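Local structure of CELL WALL surface anchor family protein (Streptococcus pneumoniae, 2WW8) at residues 462-467 with 489-494; 297-302 with 478-483; 796-801 with 820-825; 736-741 with 789-794. The protein probably mediates attachment to host cells as the adhesin of the pneumococcal pilus, through an elongated chain of domains that includes an integrin-like one. One frame throughout, in Å; residues are numbered along the deposited sequence.

How the contacts relate
Contacts 1 and 2 lie near one end of this long chain and contacts 3 and 4 near the other; the centres of contacts 1 and 4 are about 149 Å apart. Contacts 1 and 2, with centres 9 Å apart, interleave in sequence and share the small antiparallel sheet that contains strands 284-292, 461-467 and 489-496. Its strands come from two excursions that leave the parallel sheet of the integrin-like domain, one after strand 269-275 and one after strand 379-386. Contact 4 precedes contact 3 along the chain, and their centres are 11 Å apart. They belong to two facing sheets of one prealbumin-like domain, joined directly by the short connection from strand 788-794 to strand 797-805.

Contact 1 of 4, residues 462-467 with 489-494; sequences PAAFPV and GGYIWL
W493 and Y491 project from the same face of an antiparallel strand pair, and their rings meet at an angle. Y491 CE2 sits 3.3 Å above the plane of the W493 indole, toward its rim, while W493 NE1 lies in plane at the edge of the phenol ring. This follows from the first torsions: Y491 CG takes the crowded position between backbone N and carbonyl carbon (chi1 62°), whereas W493 CG is anti to its carbonyl carbon. From the facing strand A464 CB reaches both rings, 3.6 Å from Y491 CD2 and slightly farther from W493 CE3. Beyond it, P462 CB touches W493 CZ3 at 3.9 Å, and the carbonyl oxygens of P462 and A463 lie at the indole edge.

The other face carries F465, V467 and I492. V467 CG2 crosses obliquely over the tip of I492, 3.8 Å from CD1, and F465 CB packs on L494 CD2. Reciprocal bonds join F465 with I492 and V467 with G490, the shortest being F465 N to I492 O at 2.7 Å. A463 O accepts from L494 N along an almost straight line (174°) and also from a water that bridges to L494 O.

M475 of helix 469-477 covers F465, V467 and I492, L299 of strand 298-299 packs on F465 and L494, and I483 lies against the Y491 and W493 rings.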
loop_
_atom_site.group_PDB
_atom_site.type_symbol
_atom_site.label_atom_id
_atom_site.label_comp_id
_atom_site.label_asym_id
_atom_site.label_seq_id
_atom_site.Cartn_x
_atom_site.Cartn_y
_atom_site.Cartn_z
ATOM N N PRO A 462 -43.309 -52.004 -25.252
ATOM C CA PRO A 462 -41.998 -52.597 -24.865
ATOM C C PRO A 462 -40.914 -52.321 -25.936
ATOM O O PRO A 462 -41.186 -52.419 -27.134
ATOM C CB PRO A 462 -42.322 -54.101 -24.764
ATOM C CG PRO A 462 -43.840 -54.117 -24.431
ATOM C CD PRO A 462 -44.385 -53.011 -25.264
ATOM N N ALA A 463 -39.722 -52.003 -25.469
ATOM C CA ALA A 463 -38.558 -51.559 -26.233
ATOM C C ALA A 463 -37.670 -52.771 -26.525
ATOM O O ALA A 463 -37.568 -53.679 -25.717
ATOM C CB ALA A 463 -37.771 -50.560 -25.413
ATOM N N ALA A 464 -37.055 -52.793 -27.707
ATOM C CA ALA A 464 -36.159 -53.898 -28.076
ATOM C C ALA A 464 -34.825 -53.320 -28.572
ATOM O O ALA A 464 -34.849 -52.258 -29.169
ATOM C CB ALA A 464 -36.819 -54.746 -29.121
ATOM N N PHE A 465 -33.683 -53.955 -28.291
ATOM C CA PHE A 465 -32.419 -53.544 -28.903
ATOM C C PHE A 465 -32.338 -54.171 -30.308
ATOM O O PHE A 465 -32.428 -55.404 -30.397
ATOM C CB PHE A 465 -31.322 -54.131 -28.030
ATOM C CG PHE A 465 -29.953 -53.666 -28.392
ATOM C CD1 PHE A 465 -29.577 -52.339 -28.138
ATOM C CD2 PHE A 465 -29.070 -54.537 -28.998
ATOM C CE1 PHE A 465 -28.296 -51.886 -28.479
ATOM C CE2 PHE A 465 -27.795 -54.107 -29.331
ATOM C CZ PHE A 465 -27.398 -52.779 -29.060
ATOM N N PRO A 466 -32.176 -53.366 -31.384
ATOM C CA PRO A 466 -32.109 -53.912 -32.723
ATOM C C PRO A 466 -30.792 -54.661 -32.997
ATOM O O PRO A 466 -29.708 -54.276 -32.555
ATOM C CB PRO A 466 -32.251 -52.686 -33.656
ATOM C CG PRO A 466 -32.431 -51.517 -32.804
ATOM C CD PRO A 466 -31.955 -51.900 -31.407
ATOM N N VAL A 467 -30.895 -55.757 -33.735
ATOM C CA VAL A 467 -29.707 -56.537 -33.976
ATOM C C VAL A 467 -29.611 -56.706 -35.485
ATOM O O VAL A 467 -30.429 -57.368 -36.107
ATOM C CB VAL A 467 -29.734 -57.906 -33.245
ATOM C CG1 VAL A 467 -28.454 -58.679 -33.550
ATOM C CG2 VAL A 467 -29.842 -57.734 -31.689
ATOM N N GLY A 489 -31.841 -60.340 -39.491
ATOM C CA GLY A 489 -31.426 -59.771 -38.239
ATOM C C GLY A 489 -32.578 -59.969 -37.274
ATOM O O GLY A 489 -33.419 -60.829 -37.515
ATOM N N GLY A 490 -32.622 -59.184 -36.196
ATOM C CA GLY A 490 -33.648 -59.350 -35.163
ATOM C C GLY A 490 -33.586 -58.287 -34.082
ATOM O O GLY A 490 -33.247 -57.128 -34.352
ATOM N N TYR A 491 -33.926 -58.681 -32.853
ATOM C CA TYR A 491 -34.089 -57.739 -31.756
ATOM C C TYR A 491 -33.984 -58.527 -30.417
ATOM O O TYR A 491 -34.114 -59.748 -30.414
ATOM C CB TYR A 491 -35.402 -56.944 -31.916
ATOM C CG TYR A 491 -36.665 -57.769 -31.877
ATOM C CD1 TYR A 491 -37.228 -58.298 -33.044
ATOM C CD2 TYR A 491 -37.317 -58.013 -30.667
ATOM C CE1 TYR A 491 -38.405 -59.057 -33.009
ATOM C CE2 TYR A 491 -38.474 -58.784 -30.617
ATOM C CZ TYR A 491 -39.011 -59.287 -31.762
ATOM O OH TYR A 491 -40.163 -60.051 -31.596
ATOM N N ILE A 492 -33.692 -57.806 -29.336
ATOM C CA ILE A 492 -33.539 -58.319 -28.000
ATOM C C ILE A 492 -34.478 -57.466 -27.132
ATOM O O ILE A 492 -34.281 -56.240 -27.033
ATOM C CB ILE A 492 -32.063 -58.177 -27.475
ATOM C CG1 ILE A 492 -31.104 -59.022 -28.347
ATOM C CG2 ILE A 492 -32.042 -58.577 -25.963
ATOM C CD1 ILE A 492 -29.577 -58.739 -28.075
ATOM N N TRP A 493 -35.495 -58.109 -26.558
ATOM C CA TRP A 493 -36.362 -57.336 -25.663
ATOM C C TRP A 493 -35.582 -56.848 -24.467
ATOM O O TRP A 493 -34.837 -57.636 -23.862
ATOM C CB TRP A 493 -37.488 -58.217 -25.120
ATOM C CG TRP A 493 -38.538 -58.612 -26.129
ATOM C CD1 TRP A 493 -38.875 -59.899 -26.500
ATOM C CD2 TRP A 493 -39.402 -57.737 -26.871
ATOM N NE1 TRP A 493 -39.886 -59.858 -27.420
ATOM C CE2 TRP A 493 -40.220 -58.551 -27.679
ATOM C CE3 TRP A 493 -39.546 -56.352 -26.943
ATOM C CZ2 TRP A 493 -41.204 -58.024 -28.539
ATOM C CZ3 TRP A 493 -40.536 -55.813 -27.799
ATOM C CH2 TRP A 493 -41.354 -56.661 -28.594
ATOM N N LEU A 494 -35.757 -55.573 -24.102
ATOM C CA LEU A 494 -35.052 -54.992 -22.977
ATOM C C LEU A 494 -35.820 -54.889 -21.653
ATOM O O LEU A 494 -37.007 -54.509 -21.646
ATOM C CB LEU A 494 -34.544 -53.582 -23.311
ATOM C CG LEU A 494 -33.695 -53.438 -24.578
ATOM C CD1 LEU A 494 -33.441 -51.976 -24.905
ATOM C CD2 LEU A 494 -32.384 -54.297 -24.510
HETATM O O HOH W 1 -38.983 -54.747 -23.562
#

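Contact 2 of 4, residues 297-302 with 478-483; sequences KRLNDS and AGYAVI
A Schellman motif closes helix 469-477 at G479, whose positive phi (106°) turns the chain away from the helix and sets Y480 against strand 298-299. The Y480 ring is the centrepiece. K297 crosses it at about a right angle: CG is anti to the backbone N, and bends at chi2 and chi3 carry the aliphatic chain over one face. There CE stands over the ring centre, 3.8 Å from the centroid and 7° off the normal, a well-placed CH-pi contact, while K297 CG lies 3.4 Å from Y480 CE1. The ammonium group is lifted farther off the face, so at 5.0 Å from K297 NZ to the Y480 centroid any cation-pi attraction is weak at most. NZ instead makes a weak hydrogen bond to A478 O at the helix end, where the partial negative charge of the last turn may favour it.

L299 CB comes up obliquely, 3.6 Å from Y480 CE1. Nearby, D293 ties the two segments together, OD1 taking the N-H of K297 and OD2 that of A481. The R298 side chain turns from the contact, its guanidinium held by E288, K289 O and V291 O, so R298 takes part through its backbone. Its carbonyl meets the edge of the phenol: Y480 OH donates to R298 O in the carbonyl plane, at a short 2.5 Å and with a C=O...donor angle of 149°.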
loop_
_atom_site.group_PDB
_atom_site.type_symbol
_atom_site.label_atom_id
_atom_site.label_comp_id
_atom_site.label_asym_id
_atom_site.label_seq_id
_atom_site.Cartn_x
_atom_site.Cartn_y
_atom_site.Cartn_z
ATOM N N LYS A 297 -29.210 -61.304 -18.834
ATOM C CA LYS A 297 -27.897 -61.133 -19.408
ATOM C C LYS A 297 -27.746 -59.649 -19.731
ATOM O O LYS A 297 -28.606 -58.973 -20.315
ATOM C CB LYS A 297 -27.818 -62.115 -20.559
ATOM C CG LYS A 297 -26.890 -61.868 -21.674
ATOM C CD LYS A 297 -25.520 -62.252 -21.360
ATOM C CE LYS A 297 -24.822 -62.708 -22.633
ATOM N NZ LYS A 297 -23.447 -63.071 -22.081
ATOM N N ARG A 298 -26.638 -59.114 -19.240
ATOM C CA ARG A 298 -26.450 -57.664 -19.201
ATOM C C ARG A 298 -25.983 -57.125 -20.559
ATOM O O ARG A 298 -25.264 -57.810 -21.300
ATOM C CB ARG A 298 -25.424 -57.357 -18.097
ATOM C CG ARG A 298 -25.977 -57.700 -16.711
ATOM C CD ARG A 298 -26.718 -56.488 -16.206
ATOM N NE ARG A 298 -25.639 -55.602 -15.773
ATOM C CZ ARG A 298 -25.279 -54.454 -16.340
ATOM N NH1 ARG A 298 -25.920 -53.947 -17.417
ATOM N NH2 ARG A 298 -24.246 -53.819 -15.782
ATOM N N LEU A 299 -26.357 -55.892 -20.878
ATOM C CA LEU A 299 -25.886 -55.285 -22.130
ATOM C C LEU A 299 -26.010 -53.773 -22.029
ATOM O O LEU A 299 -26.900 -53.293 -21.350
ATOM C CB LEU A 299 -26.634 -55.769 -23.368
ATOM C CG LEU A 299 -28.027 -55.244 -23.702
ATOM C CD1 LEU A 299 -28.299 -55.231 -25.187
ATOM C CD2 LEU A 299 -29.036 -56.182 -23.008
ATOM N N ASN A 300 -25.088 -53.046 -22.648
ATOM C CA ASN A 300 -25.176 -51.599 -22.608
ATOM C C ASN A 300 -25.841 -51.209 -23.936
ATOM O O ASN A 300 -25.258 -51.434 -25.007
ATOM C CB ASN A 300 -23.769 -50.963 -22.468
ATOM C CG ASN A 300 -23.829 -49.490 -22.183
ATOM O OD1 ASN A 300 -24.834 -48.844 -22.541
ATOM N ND2 ASN A 300 -22.760 -48.946 -21.553
ATOM N N ASP A 301 -27.050 -50.645 -23.866
ATOM C CA ASP A 301 -27.746 -50.193 -25.061
ATOM C C ASP A 301 -27.339 -48.795 -25.537
ATOM O O ASP A 301 -27.953 -48.273 -26.467
ATOM C CB ASP A 301 -29.259 -50.177 -24.810
ATOM C CG ASP A 301 -29.638 -49.354 -23.579
ATOM O OD1 ASP A 301 -28.908 -49.230 -22.543
ATOM O OD2 ASP A 301 -30.773 -48.869 -23.626
ATOM N N SER A 302 -26.315 -48.180 -24.957
ATOM C CA SER A 302 -25.933 -46.825 -25.374
ATOM C C SER A 302 -25.276 -46.819 -26.738
ATOM O O SER A 302 -24.454 -47.675 -27.060
ATOM C CB SER A 302 -25.035 -46.206 -24.329
ATOM O OG SER A 302 -24.332 -45.088 -24.876
ATOM N N ALA A 478 -22.989 -65.093 -27.976
ATOM C CA ALA A 478 -22.659 -64.527 -26.679
ATOM C C ALA A 478 -23.719 -64.855 -25.621
ATOM O O ALA A 478 -23.458 -64.663 -24.439
ATOM C CB ALA A 478 -22.443 -63.011 -26.785
ATOM N N GLY A 479 -24.892 -65.337 -26.045
ATOM C CA GLY A 479 -25.940 -65.861 -25.152
ATOM C C GLY A 479 -27.174 -64.980 -24.934
ATOM O O GLY A 479 -28.048 -65.289 -24.116
ATOM N N TYR A 480 -27.296 -63.898 -25.704
ATOM C CA TYR A 480 -28.508 -63.094 -25.637
ATOM C C TYR A 480 -29.752 -63.771 -26.231
ATOM O O TYR A 480 -29.700 -64.587 -27.164
ATOM C CB TYR A 480 -28.245 -61.745 -26.304
ATOM C CG TYR A 480 -27.191 -60.907 -25.613
ATOM C CD1 TYR A 480 -27.539 -60.139 -24.528
ATOM C CD2 TYR A 480 -25.909 -60.785 -26.095
ATOM C CE1 TYR A 480 -26.658 -59.358 -23.883
ATOM C CE2 TYR A 480 -24.964 -59.948 -25.461
ATOM C CZ TYR A 480 -25.344 -59.245 -24.353
ATOM O OH TYR A 480 -24.510 -58.385 -23.641
ATOM N N ALA A 481 -30.901 -63.383 -25.687
ATOM C CA ALA A 481 -32.180 -63.892 -26.177
ATOM C C ALA A 481 -32.526 -63.116 -27.443
ATOM O O ALA A 481 -33.397 -62.234 -27.432
ATOM C CB ALA A 481 -33.254 -63.665 -25.061
ATOM N N VAL A 482 -31.851 -63.426 -28.547
ATOM C CA VAL A 482 -32.136 -62.760 -29.808
ATOM C C VAL A 482 -33.367 -63.371 -30.518
ATOM O O VAL A 482 -33.484 -64.580 -30.733
ATOM C CB VAL A 482 -30.875 -62.755 -30.732
ATOM C CG1 VAL A 482 -31.027 -61.664 -31.776
ATOM C CG2 VAL A 482 -29.611 -62.403 -29.934
ATOM N N ILE A 483 -34.311 -62.546 -30.927
ATOM C CA ILE A 483 -35.407 -63.024 -31.764
ATOM C C ILE A 483 -35.135 -62.572 -33.216
ATOM O O ILE A 483 -34.840 -61.402 -33.445
ATOM C CB ILE A 483 -36.764 -62.490 -31.252
ATOM C CG1 ILE A 483 -37.034 -63.016 -29.808
ATOM C CG2 ILE A 483 -37.917 -62.826 -32.241
ATOM C CD1 ILE A 483 -38.077 -62.211 -29.106
#

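Contact 3 of 4, residues 796-801 with 820-825; sequences DGKYRL and AFQIVN
One face of the F821 ring receives Y799 CB, which stands 3.5 Å above the plane and toward the rim, a CH-pi contact from the partner strand. The planes of the two rings are nearly parallel (7°) yet slid apart, with centroids 5.4 Å from each other, so the methylene rather than the phenol covers F821. The crowded first torsion of F821 (chi1 60°), with CG between backbone N and carbonyl carbon, swings its ring under Y799; V831, I738 and F740 also touch it. The Y799 ring runs on obliquely to I823, CE1 meeting CG1 at 3.9 Å, and its hydroxyl is bonded to S795 O.

Across the face bearing K798 and Q822 the two chains lie side by side, their CG atoms 3.8 Å apart; NZ approaches OE1 without a hydrogen bond. Two reciprocal pairs of backbone bonds, G797 with I823 and Y799 with F821, fix the register, and Y799 N points nearly along the C=O axis of F821. At the open end of the ladder the D796 carboxylate takes over: OD2 accepts N825 N at 2.8 Å from above its plane, and OD1 accepts G826 N, so both oxygens grip the turn that leads to strand 827-833. This is the antiparallel hairpin of strands 797-805 and 816-824, part of one of the two sheets of a prealbumin-like domain of the CnaB type found in Gram-positive pilus proteins.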
loop_
_atom_site.group_PDB
_atom_site.type_symbol
_atom_site.label_atom_id
_atom_site.label_comp_id
_atom_site.label_asym_id
_atom_site.label_seq_id
_atom_site.Cartn_x
_atom_site.Cartn_y
_atom_site.Cartn_z
ATOM N N ASP A 796 47.820 54.785 -9.928
ATOM C CA ASP A 796 49.092 54.078 -9.793
ATOM C C ASP A 796 50.142 54.492 -10.827
ATOM O O ASP A 796 49.791 54.856 -11.954
ATOM C CB ASP A 796 48.863 52.570 -9.793
ATOM C CG ASP A 796 48.387 52.062 -8.441
ATOM O OD1 ASP A 796 47.843 52.865 -7.640
ATOM O OD2 ASP A 796 48.580 50.848 -8.197
ATOM N N GLY A 797 51.415 54.462 -10.429
ATOM C CA GLY A 797 52.520 54.713 -11.356
ATOM C C GLY A 797 53.584 55.620 -10.763
ATOM O O GLY A 797 53.583 55.869 -9.555
ATOM N N LYS A 798 54.483 56.086 -11.627
ATOM C CA LYS A 798 55.608 56.937 -11.246
ATOM C C LYS A 798 55.343 58.438 -11.466
ATOM O O LYS A 798 54.765 58.831 -12.489
ATOM C CB LYS A 798 56.867 56.483 -11.981
ATOM C CG LYS A 798 57.233 55.011 -11.841
ATOM C CD LYS A 798 58.715 54.835 -12.137
ATOM C CE LYS A 798 59.060 53.426 -12.584
ATOM N NZ LYS A 798 58.985 52.552 -11.392
ATOM N N TYR A 799 55.758 59.252 -10.487
ATOM C CA TYR A 799 55.530 60.697 -10.429
ATOM C C TYR A 799 56.832 61.439 -10.139
ATOM O O TYR A 799 57.733 60.907 -9.456
ATOM C CB TYR A 799 54.514 61.087 -9.352
ATOM C CG TYR A 799 53.099 60.619 -9.639
ATOM C CD1 TYR A 799 52.738 59.301 -9.400
ATOM C CD2 TYR A 799 52.125 61.488 -10.160
ATOM C CE1 TYR A 799 51.445 58.849 -9.674
ATOM C CE2 TYR A 799 50.832 61.048 -10.428
ATOM C CZ TYR A 799 50.499 59.722 -10.174
ATOM O OH TYR A 799 49.235 59.211 -10.409
ATOM N N ARG A 800 56.894 62.662 -10.674
ATOM C CA ARG A 800 58.007 63.609 -10.496
ATOM C C ARG A 800 57.420 64.998 -10.255
ATOM O O ARG A 800 56.703 65.511 -11.125
ATOM C CB ARG A 800 58.922 63.679 -11.728
ATOM C CG ARG A 800 59.882 62.517 -11.871
ATOM C CD ARG A 800 60.669 62.577 -13.179
ATOM N NE ARG A 800 61.563 61.423 -13.288
ATOM C CZ ARG A 800 62.414 61.191 -14.291
ATOM N NH1 ARG A 800 62.543 62.039 -15.307
ATOM N NH2 ARG A 800 63.164 60.092 -14.290
ATOM N N LEU A 801 57.708 65.570 -9.086
ATOM C CA LEU A 801 57.231 66.915 -8.760
ATOM C C LEU A 801 58.320 67.931 -9.165
ATOM O O LEU A 801 59.499 67.773 -8.813
ATOM C CB LEU A 801 56.837 67.028 -7.282
ATOM C CG LEU A 801 56.534 68.452 -6.801
ATOM C CD1 LEU A 801 55.164 68.988 -7.185
ATOM C CD2 LEU A 801 56.653 68.432 -5.308
ATOM N N ALA A 820 60.778 62.474 -6.485
ATOM C CA ALA A 820 60.211 61.303 -7.159
ATOM C C ALA A 820 59.478 60.445 -6.142
ATOM O O ALA A 820 59.889 60.340 -4.977
ATOM C CB ALA A 820 61.292 60.459 -7.832
ATOM N N PHE A 821 58.390 59.827 -6.590
ATOM C CA PHE A 821 57.735 58.818 -5.742
ATOM C C PHE A 821 56.854 57.962 -6.641
ATOM O O PHE A 821 56.671 58.310 -7.807
ATOM C CB PHE A 821 56.901 59.454 -4.621
ATOM C CG PHE A 821 55.786 60.357 -5.109
ATOM C CD1 PHE A 821 55.989 61.729 -5.245
ATOM C CD2 PHE A 821 54.530 59.841 -5.444
ATOM C CE1 PHE A 821 54.954 62.567 -5.692
ATOM C CE2 PHE A 821 53.500 60.659 -5.885
ATOM C CZ PHE A 821 53.700 62.023 -6.001
ATOM N N GLN A 822 56.327 56.872 -6.081
ATOM C CA GLN A 822 55.418 55.947 -6.743
ATOM C C GLN A 822 54.133 55.770 -5.941
ATOM O O GLN A 822 54.140 55.790 -4.705
ATOM C CB GLN A 822 56.083 54.575 -6.829
ATOM C CG GLN A 822 56.749 54.293 -8.137
ATOM C CD GLN A 822 56.869 52.794 -8.368
ATOM O OE1 GLN A 822 56.142 52.203 -9.171
ATOM N NE2 GLN A 822 57.783 52.170 -7.640
ATOM N N ILE A 823 53.020 55.586 -6.645
ATOM C CA ILE A 823 51.768 55.155 -6.020
ATOM C C ILE A 823 51.558 53.695 -6.485
ATOM O O ILE A 823 51.539 53.405 -7.693
ATOM C CB ILE A 823 50.549 56.091 -6.373
ATOM C CG1 ILE A 823 50.778 57.585 -6.065
ATOM C CG2 ILE A 823 49.279 55.623 -5.674
ATOM C CD1 ILE A 823 50.869 57.970 -4.596
ATOM N N VAL A 824 51.456 52.777 -5.527
ATOM C CA VAL A 824 51.226 51.353 -5.795
ATOM C C VAL A 824 50.123 50.861 -4.867
ATOM O O VAL A 824 50.214 51.032 -3.639
ATOM C CB VAL A 824 52.492 50.482 -5.602
ATOM C CG1 VAL A 824 52.586 49.942 -4.172
ATOM C CG2 VAL A 824 52.482 49.285 -6.543
ATOM N N ASN A 825 49.093 50.254 -5.464
ATOM C CA ASN A 825 47.884 49.845 -4.746
ATOM C C ASN A 825 47.338 51.008 -3.920
ATOM O O ASN A 825 47.005 50.838 -2.748
ATOM C CB ASN A 825 48.191 48.636 -3.868
ATOM C CG ASN A 825 48.719 47.452 -4.673
ATOM O OD1 ASN A 825 48.258 47.162 -5.780
ATOM N ND2 ASN A 825 49.696 46.755 -4.108
#

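Contact 4 of 4, residues 736-741 with 789-794; sequences GDIEFI and LTFKNL
Six backbone hydrogen bonds in three reciprocal pairs account for the main-chain N and O atoms of G736, I738, F740, L789 and L794 and for those of F791. The straightest is L789 N to F740 O, 2.8 Å at 171°. F791 N approaches I738 O nearly along its C=O axis, whereas F740 N stands above the carbonyl plane of L789. At the other end G736 and L794 exchange two bonds of 2.9 Å, N of G736 to O of L794 and the reverse, both in the carbonyl plane and on a lone pair.

Between I738-F791 and G736-L794 the second strand gains one residue, a G1 beta bulge in which N793, with positive phi (58°), and L794 both face G736. N793 N comes within 3.1 Å of G736 O, but at too poor an angle to bond. K792 N is bonded outside the ladder, to Y778 OH. This pair forms an edge of a sheet in the prealbumin-like domain, with strand 849-854 on the far side of strand 736-744.

On the outer face E739 and T790 lie side by side, pointing the same way. E739 is extended, with CG anti to the backbone N, and T790 OG1 donates to the anti lone pair of E739 OE2 over a very short 2.5 Å. The opposite face is apolar: the F740 and F791 side chains cross at about a right angle, F740 CD1 meeting the F791 ring at its edge, 3.9 Å from CE2, and Y778 makes an edge-to-face contact with F791.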
loop_
_atom_site.group_PDB
_atom_site.type_symbol
_atom_site.label_atom_id
_atom_site.label_comp_id
_atom_site.label_asym_id
_atom_site.label_seq_id
_atom_site.Cartn_x
_atom_site.Cartn_y
_atom_site.Cartn_z
ATOM N N GLY A 736 45.896 57.192 -4.449
ATOM C CA GLY A 736 46.930 57.831 -3.651
ATOM C C GLY A 736 46.707 59.296 -3.321
ATOM O O GLY A 736 46.037 60.042 -4.054
ATOM N N ASP A 737 47.317 59.677 -2.199
ATOM C CA ASP A 737 47.452 61.065 -1.782
ATOM C C ASP A 737 48.765 61.342 -1.024
ATOM O O ASP A 737 49.318 60.463 -0.349
ATOM C CB ASP A 737 46.234 61.483 -0.964
ATOM C CG ASP A 737 46.199 60.825 0.399
ATOM O OD1 ASP A 737 46.107 59.577 0.502
ATOM O OD2 ASP A 737 46.275 61.586 1.385
ATOM N N ILE A 738 49.264 62.573 -1.148
ATOM C CA ILE A 738 50.556 62.977 -0.606
ATOM C C ILE A 738 50.558 64.512 -0.572
ATOM O O ILE A 738 50.030 65.178 -1.473
ATOM C CB ILE A 738 51.758 62.363 -1.394
ATOM C CG1 ILE A 738 53.080 62.733 -0.712
ATOM C CG2 ILE A 738 51.755 62.778 -2.887
ATOM C CD1 ILE A 738 54.240 61.771 -1.011
ATOM N N GLU A 739 51.097 65.072 0.501
ATOM C CA GLU A 739 51.114 66.516 0.679
ATOM C C GLU A 739 52.527 66.946 1.094
ATOM O O GLU A 739 53.149 66.267 1.924
ATOM C CB GLU A 739 50.133 66.904 1.771
ATOM C CG GLU A 739 50.101 68.392 2.003
ATOM C CD GLU A 739 49.057 68.725 3.027
ATOM O OE1 GLU A 739 49.365 68.659 4.241
ATOM O OE2 GLU A 739 47.919 69.003 2.582
ATOM N N PHE A 740 53.001 68.057 0.531
ATOM C CA PHE A 740 54.336 68.606 0.795
ATOM C C PHE A 740 54.100 70.032 1.317
ATOM O O PHE A 740 53.112 70.701 0.950
ATOM C CB PHE A 740 55.172 68.699 -0.486
ATOM C CG PHE A 740 55.424 67.384 -1.198
ATOM C CD1 PHE A 740 54.536 66.878 -2.144
ATOM C CD2 PHE A 740 56.588 66.676 -0.971
ATOM C CE1 PHE A 740 54.786 65.666 -2.812
ATOM C CE2 PHE A 740 56.842 65.468 -1.645
ATOM C CZ PHE A 740 55.948 64.963 -2.581
ATOM N N ILE A 741 54.986 70.484 2.202
ATOM C CA ILE A 741 54.943 71.850 2.682
ATOM C C ILE A 741 56.212 72.526 2.170
ATOM O O ILE A 741 57.344 72.088 2.477
ATOM C CB ILE A 741 54.852 71.944 4.200
ATOM C CG1 ILE A 741 53.600 71.223 4.706
ATOM C CG2 ILE A 741 54.806 73.432 4.631
ATOM C CD1 ILE A 741 53.875 70.104 5.643
ATOM N N LEU A 789 51.317 71.983 -0.786
ATOM C CA LEU A 789 50.993 71.373 -2.067
ATOM C C LEU A 789 50.315 70.023 -1.860
ATOM O O LEU A 789 50.992 69.030 -1.568
ATOM C CB LEU A 789 52.274 71.107 -2.831
ATOM C CG LEU A 789 53.028 72.351 -3.296
ATOM C CD1 LEU A 789 54.388 71.855 -3.651
ATOM C CD2 LEU A 789 52.351 73.058 -4.459
ATOM N N THR A 790 49.000 69.988 -2.035
ATOM C CA THR A 790 48.157 68.841 -1.674
ATOM C C THR A 790 47.681 68.095 -2.927
ATOM O O THR A 790 46.892 68.649 -3.716
ATOM C CB THR A 790 46.951 69.312 -0.838
ATOM O OG1 THR A 790 47.444 69.937 0.353
ATOM C CG2 THR A 790 46.019 68.125 -0.451
ATOM N N PHE A 791 48.173 66.862 -3.086
ATOM C CA PHE A 791 47.778 65.943 -4.157
ATOM C C PHE A 791 46.921 64.761 -3.658
ATOM O O PHE A 791 47.252 64.118 -2.662
ATOM C CB PHE A 791 49.012 65.436 -4.895
ATOM C CG PHE A 791 49.962 66.542 -5.269
ATOM C CD1 PHE A 791 49.539 67.586 -6.078
ATOM C CD2 PHE A 791 51.250 66.551 -4.789
ATOM C CE1 PHE A 791 50.406 68.612 -6.401
ATOM C CE2 PHE A 791 52.135 67.565 -5.136
ATOM C CZ PHE A 791 51.697 68.597 -5.935
ATOM N N LYS A 792 45.808 64.498 -4.337
ATOM C CA LYS A 792 44.921 63.395 -3.942
ATOM C C LYS A 792 44.299 62.810 -5.214
ATOM O O LYS A 792 44.475 63.386 -6.293
ATOM C CB LYS A 792 43.881 63.875 -2.917
ATOM C CG LYS A 792 42.752 64.686 -3.527
ATOM C CD LYS A 792 42.200 65.726 -2.547
ATOM C CE LYS A 792 40.946 66.381 -3.140
ATOM N NZ LYS A 792 39.707 65.760 -2.533
ATOM N N ASN A 793 43.607 61.675 -5.090
ATOM C CA ASN A 793 42.995 60.980 -6.235
ATOM C C ASN A 793 44.007 60.586 -7.316
ATOM O O ASN A 793 43.732 60.679 -8.513
ATOM C CB ASN A 793 41.841 61.782 -6.858
ATOM C CG ASN A 793 40.864 62.317 -5.823
ATOM O OD1 ASN A 793 40.416 61.603 -4.920
ATOM N ND2 ASN A 793 40.533 63.599 -5.953
ATOM N N LEU A 794 45.190 60.163 -6.870
ATOM C CA LEU A 794 46.281 59.834 -7.778
ATOM C C LEU A 794 46.281 58.358 -8.180
ATOM O O LEU A 794 46.277 57.493 -7.310
ATOM C CB LEU A 794 47.622 60.195 -7.140
ATOM C CG LEU A 794 47.985 61.640 -6.778
ATOM C CD1 LEU A 794 49.404 61.583 -6.231
ATOM C CD2 LEU A 794 47.891 62.622 -7.964
#